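Local coordinates for protein EmGH1 (Erythrobacter marinus, PDB 5Z87) that is a family 3 glycoside hydrolase that probably cleaves beta-glucosides and may also act on xylosides and arabinofuranosides, at residues K233-Y238 with V260-F265; E307-S312 with E374-A379; D700-D705 with L732-E737. All coordinates share one frame; numbering follows the deposited sequence.

Contact 1 of 3, residues K233-Y238 with V260-F265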
ATOM      1  N   LYS A 233      21.122   1.740   8.378  1.00 16.04           N
ATOM      2  CA  LYS A 233      20.552   1.686   7.041  1.00 14.96           C
ATOM      3  C   LYS A 233      19.107   1.209   7.158  1.00 20.39           C
ATOM      4  O   LYS A 233      18.718   0.654   8.189  1.00 17.94           O
ATOM      5  CB  LYS A 233      21.390   0.768   6.145  1.00 16.77           C
ATOM      6  CG  LYS A 233      21.422  -0.673   6.625  1.00 20.89           C
ATOM      7  CD  LYS A 233      22.262  -1.549   5.726  1.00 20.85           C
ATOM      8  CE  LYS A 233      21.977  -3.031   6.001  1.00 24.94           C
ATOM      9  NZ  LYS A 233      23.010  -3.958   5.401  1.00 20.64           N
ATOM     10  N   HIS A 234      18.287   1.440   6.119  1.00 18.24           N
ATOM     11  CA  HIS A 234      18.594   2.212   4.920  1.00 17.49           C
ATOM     12  C   HIS A 234      17.778   3.504   4.883  1.00 19.38           C
ATOM     13  O   HIS A 234      16.556   3.449   4.813  1.00 17.37           O
ATOM     14  CB  HIS A 234      18.309   1.390   3.665  1.00 17.88           C
ATOM     15  CG  HIS A 234      18.864   0.001   3.703  1.00 17.94           C
ATOM     16  ND1 HIS A 234      18.328  -0.996   4.493  1.00 19.33           N
ATOM     17  CD2 HIS A 234      19.887  -0.568   3.018  1.00 16.79           C
ATOM     18  CE1 HIS A 234      19.003  -2.116   4.299  1.00 21.14           C
ATOM     19  NE2 HIS A 234      19.949  -1.885   3.403  1.00 20.92           N
ATOM     20  N   PHE A 235      18.474   4.649   4.898  1.00 14.98           N
ATOM     21  CA  PHE A 235      17.889   5.979   5.100  1.00 15.61           C
ATOM     22  C   PHE A 235      17.170   6.451   3.837  1.00 18.11           C
ATOM     23  O   PHE A 235      17.825   6.706   2.824  1.00 19.08           O
ATOM     24  CB  PHE A 235      19.017   6.947   5.445  1.00 20.35           C
ATOM     25  CG  PHE A 235      18.590   8.172   6.184  1.00 13.92           C
ATOM     26  CD1 PHE A 235      17.942   8.075   7.402  1.00 12.43           C
ATOM     27  CD2 PHE A 235      18.896   9.431   5.682  1.00 17.28           C
ATOM     28  CE1 PHE A 235      17.575   9.217   8.106  1.00 13.14           C
ATOM     29  CE2 PHE A 235      18.533  10.582   6.370  1.00 14.62           C
ATOM     30  CZ  PHE A 235      17.878  10.481   7.590  1.00 14.69           C
ATOM     31  N   ALA A 236      15.839   6.585   3.865  1.00 17.27           N
ATOM     32  CA  ALA A 236      14.924   6.235   4.951  1.00 19.56           C
ATOM     33  C   ALA A 236      13.619   5.802   4.291  1.00 23.41           C
ATOM     34  O   ALA A 236      13.241   6.366   3.259  1.00 25.77           O
ATOM     35  CB  ALA A 236      14.680   7.417   5.893  1.00 19.06           C
ATOM     36  N   GLY A 237      12.936   4.815   4.870  1.00 19.68           N
ATOM     37  CA  GLY A 237      11.693   4.299   4.317  1.00 19.88           C
ATOM     38  C   GLY A 237      11.836   3.095   3.409  1.00 21.83           C
ATOM     39  O   GLY A 237      10.879   2.745   2.711  1.00 17.77           O
ATOM     40  N   TYR A 238      12.999   2.448   3.400  1.00 15.28           N
ATOM     41  CA  TYR A 238      13.242   1.357   2.466  1.00 14.06           C
ATOM     42  C   TYR A 238      12.248   0.210   2.662  1.00 15.28           C
ATOM     43  O   TYR A 238      11.864  -0.452   1.689  1.00 19.01           O
ATOM     44  CB  TYR A 238      14.696   0.915   2.634  1.00 14.32           C
ATOM     45  CG  TYR A 238      15.199  -0.196   1.752  1.00 17.49           C
ATOM     46  CD1 TYR A 238      14.868  -0.266   0.404  1.00 18.44           C
ATOM     47  CD2 TYR A 238      16.075  -1.153   2.270  1.00 16.99           C
ATOM     48  CE1 TYR A 238      15.368  -1.299  -0.401  1.00 21.88           C
ATOM     49  CE2 TYR A 238      16.580  -2.167   1.487  1.00 18.20           C
ATOM     50  CZ  TYR A 238      16.222  -2.248   0.157  1.00 19.73           C
ATOM     51  OH  TYR A 238      16.731  -3.280  -0.601  1.00 21.77           O
ATOM     52  N   VAL A 260       7.175   7.541  12.357  1.00 14.48           N
ATOM     53  CA  VAL A 260       7.274   6.098  12.110  1.00 15.78           C
ATOM     54  C   VAL A 260       8.687   5.708  11.713  1.00 18.36           C
ATOM     55  O   VAL A 260       9.328   4.896  12.378  1.00 17.91           O
ATOM     56  CB  VAL A 260       6.262   5.630  11.039  1.00 20.34           C
ATOM     57  CG1 VAL A 260       6.454   4.152  10.752  1.00 11.91           C
ATOM     58  CG2 VAL A 260       4.835   5.908  11.463  1.00 18.05           C
ATOM     59  N   VAL A 261       9.185   6.271  10.619  1.00 21.16           N
ATOM     60  CA  VAL A 261      10.357   5.733   9.942  1.00 18.72           C
ATOM     61  C   VAL A 261      11.647   6.246  10.577  1.00 20.64           C
ATOM     62  O   VAL A 261      12.577   5.473  10.834  1.00 20.61           O
ATOM     63  CB  VAL A 261      10.274   6.078   8.441  1.00 20.91           C
ATOM     64  CG1 VAL A 261      11.507   5.612   7.708  1.00 19.38           C
ATOM     65  CG2 VAL A 261       9.001   5.470   7.826  1.00 18.80           C
ATOM     66  N   LEU A 262      11.720   7.547  10.843  1.00 17.12           N
ATOM     67  CA  LEU A 262      12.913   8.237  11.341  1.00 21.10           C
ATOM     68  C   LEU A 262      13.298   7.996  12.802  1.00 19.79           C
ATOM     69  O   LEU A 262      14.490   8.107  13.112  1.00 22.02           O
ATOM     70  CB  LEU A 262      12.758   9.749  11.143  1.00 15.06           C
ATOM     71  CG  LEU A 262      12.775  10.239   9.695  1.00 17.46           C
ATOM     72  CD1 LEU A 262      12.666  11.754   9.661  1.00 15.63           C
ATOM     73  CD2 LEU A 262      14.032   9.758   8.965  1.00 17.38           C
ATOM     74  N   PRO A 263      12.377   7.733  13.735  1.00 17.55           N
ATOM     75  CA  PRO A 263      12.767   7.725  15.175  1.00 18.13           C
ATOM     76  C   PRO A 263      13.933   6.793  15.481  1.00 22.91           C
ATOM     77  O   PRO A 263      14.797   7.141  16.306  1.00 20.37           O
ATOM     78  CB  PRO A 263      11.481   7.289  15.892  1.00 16.89           C
ATOM     79  CG  PRO A 263      10.384   7.832  15.000  1.00 17.57           C
ATOM     80  CD  PRO A 263      10.901   7.679  13.585  1.00 13.51           C
ATOM     81  N   PRO A 264      14.022   5.607  14.864  1.00 19.68           N
ATOM     82  CA  PRO A 264      15.225   4.789  15.128  1.00 18.19           C
ATOM     83  C   PRO A 264      16.501   5.403  14.589  1.00 17.60           C
ATOM     84  O   PRO A 264      17.550   5.319  15.246  1.00 18.64           O
ATOM     85  CB  PRO A 264      14.904   3.441  14.458  1.00 17.04           C
ATOM     86  CG  PRO A 264      13.757   3.710  13.543  1.00 18.45           C
ATOM     87  CD  PRO A 264      12.982   4.823  14.168  1.00 15.99           C
ATOM     88  N   PHE A 265      16.450   6.008  13.402  1.00 20.87           N
ATOM     89  CA  PHE A 265      17.609   6.732  12.887  1.00 17.68           C
ATOM     90  C   PHE A 265      17.956   7.903  13.796  1.00 22.51           C
ATOM     91  O   PHE A 265      19.125   8.123  14.126  1.00 23.18           O
ATOM     92  CB  PHE A 265      17.339   7.230  11.468  1.00 21.30           C
ATOM     93  CG  PHE A 265      17.420   6.157  10.415  1.00 22.37           C
ATOM     94  CD1 PHE A 265      18.651   5.767   9.897  1.00 17.33           C
ATOM     95  CD2 PHE A 265      16.261   5.566   9.911  1.00 16.47           C
ATOM     96  CE1 PHE A 265      18.727   4.784   8.922  1.00 16.55           C
ATOM     97  CE2 PHE A 265      16.331   4.584   8.938  1.00 14.74           C
ATOM     98  CZ  PHE A 265      17.562   4.185   8.440  1.00 14.24           C
TER
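Phe235 and Phe265 form a T-shaped (edge-to-face) pair. The Phe235 edge points at the face of Phe265, with centroids 4.9 Å apart and planes at 66°. Phe235 CD1 comes 3.5 Å from Phe265 CD1, toward the rim of the ring. The Phe235 torsion puts CG anti to the backbone N (chi1 -157°), which swings the ring end over Phe265.

Aliphatic contacts continue the apolar patch. Leu262 CD2 lies 3.7 Å from Phe235 CE1 and also touches Ala236 CB. Val261 CG1 packs against backbone, 3.3 Å from Gly237 N.

At the tip of Phe265, CZ is 3.6 Å from Lys233 C, which sits at the ring edge. An alanine in place of Phe265 would probably leave the Phe235 edge without its facing ring and open a gap beside the Lys233 and His234 backbone.

Lys233 NZ and His234 NE2 hydrogen-bond a pocket dithiothreitol, probably from the crystallisation liquor. NZ also hydrogen-bonds Phe178 O, and His234 ND1 hydrogen-bonds Asp183 OD2.

The contact seats helix 263-270 against the end of strand 229-235, and the end of helix 254-261 against the loop that follows it. Strand 276-279 and helix 293-303 border it through Leu277 and Leu295.

Contact 2 of 3, residues E307-S312 with E374-A379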
ATOM      1  N   GLU A 307      27.619  14.266  12.330  1.00 24.79           N
ATOM      2  CA  GLU A 307      28.967  14.621  11.917  1.00 23.52           C
ATOM      3  C   GLU A 307      29.722  13.457  11.299  1.00 23.54           C
ATOM      4  O   GLU A 307      30.887  13.622  10.911  1.00 22.05           O
ATOM      5  CB  GLU A 307      29.731  15.215  13.108  1.00 25.04           C
ATOM      6  CG  GLU A 307      29.316  16.682  13.336  1.00 28.90           C
ATOM      7  CD  GLU A 307      29.729  17.248  14.683  1.00 47.33           C
ATOM      8  OE1 GLU A 307      30.175  16.478  15.563  1.00 48.75           O
ATOM      9  OE2 GLU A 307      29.607  18.482  14.856  1.00 53.25           O
ATOM     10  N   GLY A 308      29.086  12.304  11.140  1.00 22.27           N
ATOM     11  CA  GLY A 308      29.729  11.150  10.551  1.00 15.55           C
ATOM     12  C   GLY A 308      29.635  11.157   9.038  1.00 21.73           C
ATOM     13  O   GLY A 308      29.474  12.199   8.397  1.00 20.42           O
ATOM     14  N   TYR A 309      29.727   9.961   8.465  1.00 16.53           N
ATOM     15  CA  TYR A 309      29.716   9.777   7.025  1.00 19.56           C
ATOM     16  C   TYR A 309      28.398   9.159   6.562  1.00 22.01           C
ATOM     17  O   TYR A 309      27.760   8.377   7.274  1.00 15.84           O
ATOM     18  CB  TYR A 309      30.891   8.890   6.570  1.00 21.06           C
ATOM     19  CG  TYR A 309      30.837   7.476   7.099  1.00 20.81           C
ATOM     20  CD1 TYR A 309      30.148   6.475   6.408  1.00 20.58           C
ATOM     21  CD2 TYR A 309      31.471   7.137   8.287  1.00 17.47           C
ATOM     22  CE1 TYR A 309      30.096   5.180   6.887  1.00 16.87           C
ATOM     23  CE2 TYR A 309      31.418   5.839   8.783  1.00 17.28           C
ATOM     24  CZ  TYR A 309      30.726   4.865   8.076  1.00 20.51           C
ATOM     25  OH  TYR A 309      30.653   3.577   8.559  1.00 21.20           O
ATOM     26  N   VAL A 310      28.004   9.530   5.351  1.00 21.84           N
ATOM     27  CA  VAL A 310      26.924   8.885   4.632  1.00 18.04           C
ATOM     28  C   VAL A 310      27.559   8.033   3.546  1.00 18.08           C
ATOM     29  O   VAL A 310      28.279   8.550   2.677  1.00 22.53           O
ATOM     30  CB  VAL A 310      25.944   9.907   4.037  1.00 18.96           C
ATOM     31  CG1 VAL A 310      24.985   9.208   3.082  1.00 18.25           C
ATOM     32  CG2 VAL A 310      25.187  10.613   5.138  1.00 13.62           C
ATOM     33  N   VAL A 311      27.313   6.739   3.594  1.00 17.55           N
ATOM     34  CA  VAL A 311      27.786   5.824   2.559  1.00 15.85           C
ATOM     35  C   VAL A 311      26.602   5.441   1.683  1.00 19.39           C
ATOM     36  O   VAL A 311      25.467   5.312   2.161  1.00 18.38           O
ATOM     37  CB  VAL A 311      28.477   4.582   3.162  1.00 15.16           C
ATOM     38  CG1 VAL A 311      27.559   3.871   4.167  1.00 16.74           C
ATOM     39  CG2 VAL A 311      28.940   3.643   2.072  1.00 13.09           C
ATOM     40  N   SER A 312      26.851   5.331   0.385  1.00 18.72           N
ATOM     41  CA  SER A 312      25.814   4.864  -0.508  1.00 17.99           C
ATOM     42  C   SER A 312      25.587   3.370  -0.314  1.00 22.03           C
ATOM     43  O   SER A 312      26.472   2.631   0.130  1.00 17.53           O
ATOM     44  CB  SER A 312      26.201   5.131  -1.961  1.00 13.26           C
ATOM     45  OG  SER A 312      27.050   4.098  -2.437  1.00 15.73           O
ATOM     46  N   GLU A 374      36.437  15.188   4.553  1.00 22.71           N
ATOM     47  CA  GLU A 374      36.752  15.496   5.938  1.00 24.62           C
ATOM     48  C   GLU A 374      35.912  14.652   6.887  1.00 24.75           C
ATOM     49  O   GLU A 374      36.413  14.205   7.925  1.00 25.72           O
ATOM     50  CB  GLU A 374      36.575  16.995   6.217  1.00 22.04           C
ATOM     51  CG  GLU A 374      37.155  17.386   7.574  1.00 29.39           C
ATOM     52  CD  GLU A 374      37.148  18.885   7.841  1.00 36.46           C
ATOM     53  OE1 GLU A 374      37.439  19.667   6.900  1.00 27.19           O
ATOM     54  OE2 GLU A 374      36.849  19.267   9.001  1.00 29.32           O
ATOM     55  N   ARG A 375      34.636  14.412   6.544  1.00 26.52           N
ATOM     56  CA  ARG A 375      33.797  13.514   7.339  1.00 17.46           C
ATOM     57  C   ARG A 375      34.423  12.131   7.426  1.00 19.40           C
ATOM     58  O   ARG A 375      34.535  11.548   8.514  1.00 21.68           O
ATOM     59  CB  ARG A 375      32.391  13.418   6.729  1.00 21.39           C
ATOM     60  CG  ARG A 375      31.549  14.653   6.909  1.00 21.40           C
ATOM     61  CD  ARG A 375      30.624  14.879   5.733  1.00 23.03           C
ATOM     62  NE  ARG A 375      29.674  15.946   6.021  1.00 23.40           N
ATOM     63  CZ  ARG A 375      28.649  16.280   5.243  1.00 23.25           C
ATOM     64  NH1 ARG A 375      28.423  15.633   4.108  1.00 21.68           N
ATOM     65  NH2 ARG A 375      27.850  17.272   5.605  1.00 24.09           N
ATOM     66  N   ILE A 376      34.842  11.601   6.273  1.00 20.55           N
ATOM     67  CA  ILE A 376      35.489  10.292   6.200  1.00 21.57           C
ATOM     68  C   ILE A 376      36.722  10.246   7.097  1.00 24.21           C
ATOM     69  O   ILE A 376      36.901   9.313   7.891  1.00 23.25           O
ATOM     70  CB  ILE A 376      35.858   9.976   4.743  1.00 21.44           C
ATOM     71  CG1 ILE A 376      34.603   9.883   3.882  1.00 24.20           C
ATOM     72  CG2 ILE A 376      36.690   8.691   4.674  1.00 23.36           C
ATOM     73  CD1 ILE A 376      33.715   8.723   4.272  1.00 21.33           C
ATOM     74  N   LEU A 377      37.601  11.247   6.963  1.00 30.90           N
ATOM     75  CA  LEU A 377      38.830  11.289   7.757  1.00 24.91           C
ATOM     76  C   LEU A 377      38.524  11.345   9.248  1.00 22.53           C
ATOM     77  O   LEU A 377      39.170  10.660  10.048  1.00 23.96           O
ATOM     78  CB  LEU A 377      39.670  12.494   7.339  1.00 24.59           C
ATOM     79  CG  LEU A 377      40.210  12.358   5.916  1.00 25.85           C
ATOM     80  CD1 LEU A 377      40.900  13.652   5.501  1.00 27.79           C
ATOM     81  CD2 LEU A 377      41.149  11.172   5.813  1.00 17.79           C
ATOM     82  N   ALA A 378      37.522  12.137   9.639  1.00 24.39           N
ATOM     83  CA  ALA A 378      37.195  12.243  11.056  1.00 23.04           C
ATOM     84  C   ALA A 378      36.719  10.906  11.600  1.00 27.24           C
ATOM     85  O   ALA A 378      37.071  10.519  12.725  1.00 25.11           O
ATOM     86  CB  ALA A 378      36.141  13.331  11.276  1.00 17.16           C
ATOM     87  N   ALA A 379      35.941  10.171  10.799  1.00 22.77           N
ATOM     88  CA  ALA A 379      35.494   8.852  11.225  1.00 23.85           C
ATOM     89  C   ALA A 379      36.681   7.911  11.377  1.00 21.57           C
ATOM     90  O   ALA A 379      36.746   7.134  12.338  1.00 23.59           O
ATOM     91  CB  ALA A 379      34.467   8.292  10.232  1.00 19.43           C
TER
HETATM   92  O   HOH W   1      33.122  11.718  10.762  1.00 25.66           O
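Tyr309 meets Ile376 and Ala379 with two different parts of its side chain. Its CB lies 3.6 Å from Ile376 CD1. Its ring turns an edge to the helix, with CD2 3.8 Å from Ala379 CB.

Arg375 meets main chain instead. Its CG is 3.5 Å from Gly308 O, so the aliphatic part of the arginine lies against the backbone that leads into the strand.

One water bridges the two segments. It donates to Glu307 O at 2.9 Å and to Arg375 O at 2.7 Å. Arg375 O also accepts the helical bond from Ala379 N, so it has two donors.

This is strand-to-helix packing in the TIM-barrel-like N-terminal domain. Strand 309-311 runs parallel to strand 276-279, and helix 366-382 lies against its start.

Further out, Asp343, which belongs to neither segment, joins both sides, its OD1 in a salt bridge to Arg375 NH1 and its OD2 accepting from Val310 N. Gly308 O accepts a hydrogen bond from Arg301 NH1. At the far end of the Tyr309 ring, Tyr309 OH and Ser231 OG share a hydrogen bond.

Contact 3 of 3, residues D700-D705 with L732-E737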
ATOM      1  N   ASP A 700       2.234 -22.478  37.789  1.00 28.65           N
ATOM      2  CA  ASP A 700       2.942 -23.400  38.669  1.00 38.43           C
ATOM      3  C   ASP A 700       4.414 -23.591  38.312  1.00 37.98           C
ATOM      4  O   ASP A 700       5.043 -24.508  38.838  1.00 30.21           O
ATOM      5  CB  ASP A 700       2.223 -24.761  38.692  1.00 32.27           C
ATOM      6  CG  ASP A 700       2.348 -25.537  37.374  1.00 32.81           C
ATOM      7  OD1 ASP A 700       2.946 -25.032  36.398  1.00 39.10           O
ATOM      8  OD2 ASP A 700       1.829 -26.677  37.312  1.00 49.74           O
ATOM      9  N   ARG A 701       4.977 -22.775  37.423  1.00 39.39           N
ATOM     10  CA  ARG A 701       6.414 -22.804  37.183  1.00 34.27           C
ATOM     11  C   ARG A 701       6.903 -21.392  36.920  1.00 33.80           C
ATOM     12  O   ARG A 701       6.146 -20.516  36.496  1.00 33.63           O
ATOM     13  CB  ARG A 701       6.807 -23.713  36.013  1.00 27.65           C
ATOM     14  CG  ARG A 701       5.978 -23.542  34.780  1.00 28.03           C
ATOM     15  CD  ARG A 701       5.630 -24.895  34.205  1.00 28.89           C
ATOM     16  NE  ARG A 701       6.771 -25.497  33.550  1.00 37.18           N
ATOM     17  CZ  ARG A 701       6.854 -26.774  33.186  1.00 43.28           C
ATOM     18  NH1 ARG A 701       5.850 -27.612  33.419  1.00 31.74           N
ATOM     19  NH2 ARG A 701       7.958 -27.214  32.589  1.00 37.88           N
ATOM     20  N   ALA A 702       8.183 -21.179  37.190  1.00 32.74           N
ATOM     21  CA  ALA A 702       8.788 -19.890  36.912  1.00 27.18           C
ATOM     22  C   ALA A 702       8.783 -19.608  35.408  1.00 28.89           C
ATOM     23  O   ALA A 702       8.845 -20.515  34.568  1.00 22.92           O
ATOM     24  CB  ALA A 702      10.217 -19.847  37.466  1.00 26.46           C
ATOM     25  N   GLY A 703       8.696 -18.333  35.065  1.00 25.01           N
ATOM     26  CA  GLY A 703       8.731 -17.978  33.660  1.00 25.98           C
ATOM     27  C   GLY A 703       8.870 -16.485  33.493  1.00 23.19           C
ATOM     28  O   GLY A 703       8.788 -15.713  34.453  1.00 25.24           O
ATOM     29  N   GLN A 704       9.059 -16.088  32.244  1.00 22.85           N
ATOM     30  CA  GLN A 704       9.171 -14.681  31.903  1.00 27.44           C
ATOM     31  C   GLN A 704       7.964 -14.204  31.104  1.00 26.82           C
ATOM     32  O   GLN A 704       7.327 -14.968  30.371  1.00 24.91           O
ATOM     33  CB  GLN A 704      10.443 -14.419  31.109  1.00 26.62           C
ATOM     34  CG  GLN A 704      11.709 -14.611  31.917  1.00 26.96           C
ATOM     35  CD  GLN A 704      12.942 -14.349  31.084  1.00 22.16           C
ATOM     36  OE1 GLN A 704      13.655 -13.367  31.299  1.00 31.70           O
ATOM     37  NE2 GLN A 704      13.187 -15.205  30.116  1.00 18.85           N
ATOM     38  N   ASP A 705       7.657 -12.924  31.261  1.00 27.27           N
ATOM     39  CA  ASP A 705       6.671 -12.252  30.429  1.00 30.72           C
ATOM     40  C   ASP A 705       7.215 -10.870  30.081  1.00 28.21           C
ATOM     41  O   ASP A 705       8.052 -10.309  30.802  1.00 24.51           O
ATOM     42  CB  ASP A 705       5.306 -12.151  31.139  1.00 23.22           C
ATOM     43  CG  ASP A 705       4.133 -12.051  30.163  1.00 28.21           C
ATOM     44  OD1 ASP A 705       4.326 -12.294  28.953  1.00 30.28           O
ATOM     45  OD2 ASP A 705       3.007 -11.739  30.610  1.00 29.62           O
ATOM     46  N   LEU A 732      11.033 -11.758  35.076  1.00 27.60           N
ATOM     47  CA  LEU A 732      11.143 -13.158  35.453  1.00 28.10           C
ATOM     48  C   LEU A 732      10.488 -13.316  36.816  1.00 21.31           C
ATOM     49  O   LEU A 732      10.794 -12.554  37.738  1.00 23.89           O
ATOM     50  CB  LEU A 732      12.612 -13.607  35.494  1.00 24.52           C
ATOM     51  CG  LEU A 732      12.906 -14.974  36.134  1.00 28.68           C
ATOM     52  CD1 LEU A 732      12.285 -16.124  35.334  1.00 20.58           C
ATOM     53  CD2 LEU A 732      14.416 -15.184  36.306  1.00 23.12           C
ATOM     54  N   LEU A 733       9.568 -14.274  36.931  1.00 24.69           N
ATOM     55  CA  LEU A 733       8.753 -14.430  38.130  1.00 25.98           C
ATOM     56  C   LEU A 733       8.707 -15.888  38.554  1.00 31.36           C
ATOM     57  O   LEU A 733       8.518 -16.780  37.717  1.00 25.00           O
ATOM     58  CB  LEU A 733       7.309 -13.925  37.907  1.00 24.02           C
ATOM     59  CG  LEU A 733       7.088 -12.432  37.651  1.00 28.99           C
ATOM     60  CD1 LEU A 733       5.595 -12.116  37.354  1.00 23.41           C
ATOM     61  CD2 LEU A 733       7.584 -11.638  38.830  1.00 24.62           C
ATOM     62  N   GLU A 734       8.865 -16.116  39.862  1.00 32.10           N
ATOM     63  CA  GLU A 734       8.616 -17.414  40.473  1.00 32.74           C
ATOM     64  C   GLU A 734       7.114 -17.634  40.629  1.00 27.92           C
ATOM     65  O   GLU A 734       6.339 -16.677  40.652  1.00 27.28           O
ATOM     66  CB  GLU A 734       9.295 -17.496  41.841  1.00 31.55           C
ATOM     67  CG  GLU A 734      10.823 -17.458  41.818  1.00 29.81           C
ATOM     68  CD  GLU A 734      11.415 -18.566  40.969  1.00 42.56           C
ATOM     69  OE1 GLU A 734      10.860 -19.688  40.991  1.00 48.08           O
ATOM     70  OE2 GLU A 734      12.429 -18.319  40.274  1.00 42.27           O
ATOM     71  N   PRO A 735       6.673 -18.884  40.739  1.00 28.47           N
ATOM     72  CA  PRO A 735       5.246 -19.132  40.960  1.00 28.52           C
ATOM     73  C   PRO A 735       4.745 -18.336  42.152  1.00 28.32           C
ATOM     74  O   PRO A 735       5.339 -18.360  43.230  1.00 28.67           O
ATOM     75  CB  PRO A 735       5.186 -20.644  41.208  1.00 29.66           C
ATOM     76  CG  PRO A 735       6.327 -21.179  40.422  1.00 33.08           C
ATOM     77  CD  PRO A 735       7.428 -20.136  40.546  1.00 27.82           C
ATOM     78  N   GLY A 736       3.672 -17.578  41.932  1.00 24.77           N
ATOM     79  CA  GLY A 736       3.098 -16.730  42.957  1.00 16.59           C
ATOM     80  C   GLY A 736       3.765 -15.383  43.134  1.00 23.28           C
ATOM     81  O   GLY A 736       3.200 -14.515  43.814  1.00 25.57           O
ATOM     82  N   GLU A 737       4.940 -15.170  42.549  1.00 23.40           N
ATOM     83  CA  GLU A 737       5.641 -13.906  42.723  1.00 25.45           C
ATOM     84  C   GLU A 737       4.915 -12.764  42.011  1.00 28.70           C
ATOM     85  O   GLU A 737       4.349 -12.941  40.927  1.00 29.02           O
ATOM     86  CB  GLU A 737       7.071 -14.025  42.197  1.00 28.46           C
ATOM     87  CG  GLU A 737       7.952 -12.835  42.545  1.00 31.97           C
ATOM     88  CD  GLU A 737       9.361 -12.941  41.967  1.00 33.89           C
ATOM     89  OE1 GLU A 737       9.711 -14.008  41.411  1.00 29.15           O
ATOM     90  OE2 GLU A 737      10.118 -11.951  42.084  1.00 33.53           O
TER
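Gly703 and Leu733 form an antiparallel hydrogen-bonded pair, and the touching parts of their segments run 172° apart. Gly703 N donates to Leu733 O at 3.1 Å, in the carbonyl plane. Leu733 N returns a bond to Gly703 O at 3.0 Å. Leu733 O also receives a CA-H...O contact from Ala702 CA. Gln704 and Leu732 follow as a non-hydrogen-bonded pair. Beyond Leu733 the chain makes a type II beta turn from Glu734 to Glu737. Glu737 OE1 takes a nearly straight bond of 2.7 Å from Glu734 N.

Gln704 and Leu732 project from the same face of the sheet. Gln704 CG packs 3.8 Å from Leu732 CD1, while its NE2 reaches out to Glu415. The Pro735 ring lies against the backbone of the other segment, with CG 3.6 Å from Arg701 C. Glu734 is bent at chi2 (-57°), and its carboxylate curls back so that OE1 comes 3.6 Å from Ala702 CB.

The contact lies at the open end of the hairpin of strands 703-713 and 724-733 in the fibronectin type III-like domain. Strand 724-733 is outermost in this sheet within the chain, and Leu733 packs on Phe671 of strand 671-678. Asn697 ND2 is hydrogen-bonded to both Leu733 O and Arg701 O.

Contacts 1 and 2 belong to the TIM-barrel-like N-terminal domain and reach the same parallel sheet. Their centres are about 19 Å apart, and they do not touch. Each packs helix against a strand of that sheet, contact 1 also against the loop after it. Contact 1 is wholly buried and apolar, and its strand carries residues of the ligand pocket. Contact 2 is mostly buried but has an exposed glutamate, a bridging water and a charged arginine. Contact 3 lies in the fibronectin type III-like domain, its centre about 37 Å from that of contact 1 and about 48 Å from that of contact 2. It is only partly buried. It joins two strands by direct backbone hydrogen bonds, which neither of the others has between its segments.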